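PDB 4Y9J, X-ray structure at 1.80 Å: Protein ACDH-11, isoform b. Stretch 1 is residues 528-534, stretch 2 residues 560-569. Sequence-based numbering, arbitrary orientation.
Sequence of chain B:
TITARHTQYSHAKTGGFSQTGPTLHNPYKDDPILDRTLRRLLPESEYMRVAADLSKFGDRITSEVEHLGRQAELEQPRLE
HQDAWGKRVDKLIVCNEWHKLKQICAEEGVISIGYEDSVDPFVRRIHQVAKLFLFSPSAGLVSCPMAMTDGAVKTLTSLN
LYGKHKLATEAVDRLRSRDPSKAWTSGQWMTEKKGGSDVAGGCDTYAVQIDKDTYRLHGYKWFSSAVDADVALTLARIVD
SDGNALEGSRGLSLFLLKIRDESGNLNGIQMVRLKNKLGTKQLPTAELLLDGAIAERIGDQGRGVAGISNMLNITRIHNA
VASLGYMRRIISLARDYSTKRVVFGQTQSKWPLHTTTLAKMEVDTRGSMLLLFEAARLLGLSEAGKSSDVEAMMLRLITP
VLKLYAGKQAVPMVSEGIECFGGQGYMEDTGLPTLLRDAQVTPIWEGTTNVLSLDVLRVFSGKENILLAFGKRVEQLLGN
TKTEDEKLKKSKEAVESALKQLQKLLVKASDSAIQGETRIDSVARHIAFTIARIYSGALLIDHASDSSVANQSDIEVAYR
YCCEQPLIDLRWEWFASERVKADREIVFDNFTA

Stretch 1 528-534: AFTIARI
Stretch 2 560-569: RYCCEQPLID

Residues 528-534 are an interior run of a longer helix, with phi/psi near -60/-45 and i to i+4 hydrogen bonds from Ala 532 N to Ala 528 O, Arg 533 N to Phe 529 O and Ile 534 N to Thr 530 O, each 3.0 Å. Stretch 2 begins in helix, 560-563, is extended at Gln 565 (-138/154) and Pro 566 (-66/133), kinks at Leu 567 (-85/-32) and extends again through Ile 568 (-119/135) and Asp 569 (-138/88). The register is set by two pairs, Thr 530 CA to Ile 568 CA at 4.9 Å and Arg 533 CA to Leu 567 CA at 5.4 Å, and from Gln 565 onward stretch 2 runs in roughly the opposite sense to the helix. The contact buries 384 Å² in all.

Ala 528 takes no part, and the ring of Phe 529 (chi1 m, chi2 30°) leads away. Thr 530 points toward stretch 2 with chi1 m. Thr 530 CG2 packs 3.6 Å from Ile 568 CB, methyl against the branched carbon; Ile 568 is t,t. Thr 530 CA lies 3.6 Å from Leu 567 O, with an angle of 155° at the hydrogen, a CA-H...O contact with the carbonyl close against the helix.

Ile 531 (m,t) points away. Ala 532 is directed sideways and is barely covered.

Arg 533 is the most covered residue, with 125 Å² buried by stretch 2. Its m,t,m rotamer with chi4 at -131° carries the guanidinium to the Leu 567 carbonyl, which lies at its edge, near the plane: Arg 533 NE donates to Leu 567 O at 2.8 Å and 153°, and Arg 533 NH2 adds a weak bond to Leu 567 O at 3.2 Å. One carbonyl thus accepts from two donors of a charged group. Pro 566 O lies over one guanidinium face, 3.5 Å from Arg 533 NE, at an angle too poor for bonding. Arg 533 NH2 also bonds weakly back to Thr 530 OG1 at 3.3 Å, and a water accepts from Arg 533 NH2 and donates to Asp 569 O, both at 2.9 Å. Along the shaft, Arg 533 CB meets Leu 567 CD2 (m,t) at 4.0 Å, and Arg 533 CG approaches Tyr 561 OH at 3.8 Å. The Tyr 561 ring (chi1 t, chi2 -81°) presents its edge to the backbone, Tyr 561 CE1 lying 3.4 Å from Arg 533 O. Gln 565 (chi1 p, chi2 t) donates from NE2 to Tyr 561 O at 3.1 Å.

Ile 534 (m,t) points away as the helix runs on.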

# COMPACT_ATOMS: atom_id res chain seq x y z
N ALA B 528 -21.63 -38.07 11.94
CA ALA B 528 -21.21 -37.04 12.86
C ALA B 528 -22.28 -35.97 13.11
O ALA B 528 -22.51 -35.58 14.25
CB ALA B 528 -19.87 -36.43 12.44
N PHE B 529 -22.95 -35.51 12.04
CA PHE B 529 -24.00 -34.50 12.18
C PHE B 529 -25.23 -35.04 12.97
O PHE B 529 -25.89 -34.30 13.68
CB PHE B 529 -24.48 -34.11 10.79
CG PHE B 529 -23.70 -33.01 10.10
CD1 PHE B 529 -22.37 -32.79 10.30
CD2 PHE B 529 -24.34 -32.25 9.08
CE1 PHE B 529 -21.67 -31.74 9.68
CE2 PHE B 529 -23.63 -31.23 8.41
CZ PHE B 529 -22.30 -30.98 8.72
N THR B 530 -25.58 -36.31 12.77
CA THR B 530 -26.70 -36.90 13.50
C THR B 530 -26.40 -36.92 14.99
O THR B 530 -27.26 -36.62 15.78
CB THR B 530 -27.01 -38.29 12.99
OG1 THR B 530 -27.30 -38.21 11.60
CG2 THR B 530 -28.18 -38.88 13.75
N ILE B 531 -25.17 -37.28 15.34
CA ILE B 531 -24.73 -37.24 16.73
C ILE B 531 -24.88 -35.81 17.29
O ILE B 531 -25.52 -35.58 18.39
CB ILE B 531 -23.31 -37.80 16.87
CG1 ILE B 531 -23.33 -39.28 16.57
CG2 ILE B 531 -22.78 -37.58 18.32
CD1 ILE B 531 -21.99 -39.96 16.45
N ALA B 532 -24.38 -34.85 16.53
CA ALA B 532 -24.42 -33.48 16.98
C ALA B 532 -25.84 -33.07 17.26
O ALA B 532 -26.12 -32.51 18.28
CB ALA B 532 -23.80 -32.54 15.95
N ARG B 533 -26.77 -33.38 16.36
CA ARG B 533 -28.14 -32.91 16.50
C ARG B 533 -28.90 -33.63 17.62
O ARG B 533 -29.73 -33.02 18.27
CB ARG B 533 -28.87 -33.06 15.19
CG ARG B 533 -28.29 -32.15 14.12
CD ARG B 533 -28.94 -32.25 12.75
NE ARG B 533 -28.80 -33.58 12.14
CZ ARG B 533 -28.38 -33.89 10.89
NH1 ARG B 533 -28.02 -32.89 10.01
NH2 ARG B 533 -28.36 -35.22 10.54
N ILE B 534 -28.68 -34.93 17.76
CA ILE B 534 -29.29 -35.71 18.83
C ILE B 534 -28.84 -35.15 20.18
O ILE B 534 -29.65 -34.94 21.09
CB ILE B 534 -28.95 -37.22 18.70
CG1 ILE B 534 -29.74 -37.80 17.50
CG2 ILE B 534 -29.31 -38.00 20.00
CD1 ILE B 534 -29.38 -39.21 17.12
N ARG B 560 -38.51 -26.57 18.15
CA ARG B 560 -38.08 -26.29 16.75
C ARG B 560 -36.81 -27.02 16.36
O ARG B 560 -36.70 -27.58 15.27
CB ARG B 560 -37.94 -24.80 16.53
CG ARG B 560 -39.25 -24.07 16.71
CD ARG B 560 -39.08 -22.64 16.34
NE ARG B 560 -40.26 -21.82 16.60
CZ ARG B 560 -40.41 -20.56 16.19
NH1 ARG B 560 -39.50 -20.03 15.43
NH2 ARG B 560 -41.49 -19.86 16.47
N TYR B 561 -35.87 -27.10 17.29
CA TYR B 561 -34.62 -27.78 16.99
C TYR B 561 -34.92 -29.26 16.77
O TYR B 561 -34.36 -29.87 15.87
CB TYR B 561 -33.60 -27.60 18.16
CG TYR B 561 -32.22 -28.08 17.80
CD1 TYR B 561 -31.89 -29.42 17.87
CD2 TYR B 561 -31.23 -27.17 17.41
CE1 TYR B 561 -30.62 -29.86 17.50
CE2 TYR B 561 -29.97 -27.60 17.03
CZ TYR B 561 -29.68 -28.95 17.11
OH TYR B 561 -28.46 -29.38 16.72
N CYS B 562 -35.77 -29.83 17.60
CA CYS B 562 -35.94 -31.27 17.58
C CYS B 562 -36.96 -31.75 16.54
O CYS B 562 -36.85 -32.85 16.02
CB CYS B 562 -36.36 -31.78 18.94
SG CYS B 562 -35.04 -31.70 20.16
N CYS B 563 -38.01 -30.97 16.32
CA CYS B 563 -39.11 -31.47 15.55
C CYS B 563 -39.18 -30.86 14.17
O CYS B 563 -39.96 -31.32 13.40
CB CYS B 563 -40.42 -31.17 16.26
SG CYS B 563 -40.49 -32.09 17.83
N GLU B 564 -38.48 -29.77 13.94
CA GLU B 564 -38.63 -29.00 12.65
C GLU B 564 -37.46 -29.11 11.71
O GLU B 564 -37.48 -28.52 10.62
CB GLU B 564 -38.92 -27.52 12.89
CG GLU B 564 -40.31 -27.30 13.49
CD GLU B 564 -40.70 -25.85 13.70
OE1 GLU B 564 -39.87 -24.96 13.58
OE2 GLU B 564 -41.89 -25.60 14.02
N GLN B 565 -36.47 -29.90 12.08
CA GLN B 565 -35.43 -30.29 11.15
C GLN B 565 -35.16 -31.76 11.38
O GLN B 565 -35.39 -32.30 12.47
CB GLN B 565 -34.18 -29.47 11.35
CG GLN B 565 -33.73 -29.47 12.79
CD GLN B 565 -32.48 -28.68 13.00
OE1 GLN B 565 -31.95 -28.01 12.04
NE2 GLN B 565 -31.98 -28.70 14.23
N PRO B 566 -34.69 -32.44 10.37
CA PRO B 566 -34.36 -33.81 10.65
C PRO B 566 -33.18 -33.91 11.63
O PRO B 566 -32.20 -33.22 11.52
CB PRO B 566 -34.03 -34.37 9.25
CG PRO B 566 -33.63 -33.19 8.45
CD PRO B 566 -34.52 -32.09 8.95
N LEU B 567 -33.32 -34.74 12.64
CA LEU B 567 -32.26 -34.90 13.62
C LEU B 567 -31.32 -35.92 13.06
O LEU B 567 -30.10 -35.81 13.17
CB LEU B 567 -32.80 -35.34 14.98
CG LEU B 567 -33.64 -34.35 15.78
CD1 LEU B 567 -34.19 -35.03 17.05
CD2 LEU B 567 -32.79 -33.14 16.16
N ILE B 568 -31.89 -36.85 12.31
CA ILE B 568 -31.08 -37.81 11.60
C ILE B 568 -31.35 -37.66 10.09
O ILE B 568 -32.46 -37.52 9.70
CB ILE B 568 -31.31 -39.24 12.10
CG1 ILE B 568 -30.45 -40.23 11.31
CG2 ILE B 568 -32.79 -39.64 12.09
CD1 ILE B 568 -30.53 -41.66 11.82
N ASP B 569 -30.29 -37.66 9.29
CA ASP B 569 -30.38 -37.64 7.83
C ASP B 569 -29.33 -38.63 7.32
O ASP B 569 -28.18 -38.27 7.07
CB ASP B 569 -30.15 -36.24 7.30
CG ASP B 569 -30.50 -36.09 5.83
OD1 ASP B 569 -31.07 -36.98 5.18
OD2 ASP B 569 -30.15 -35.06 5.32
O HOH W 1 -26.92 -35.80 8.05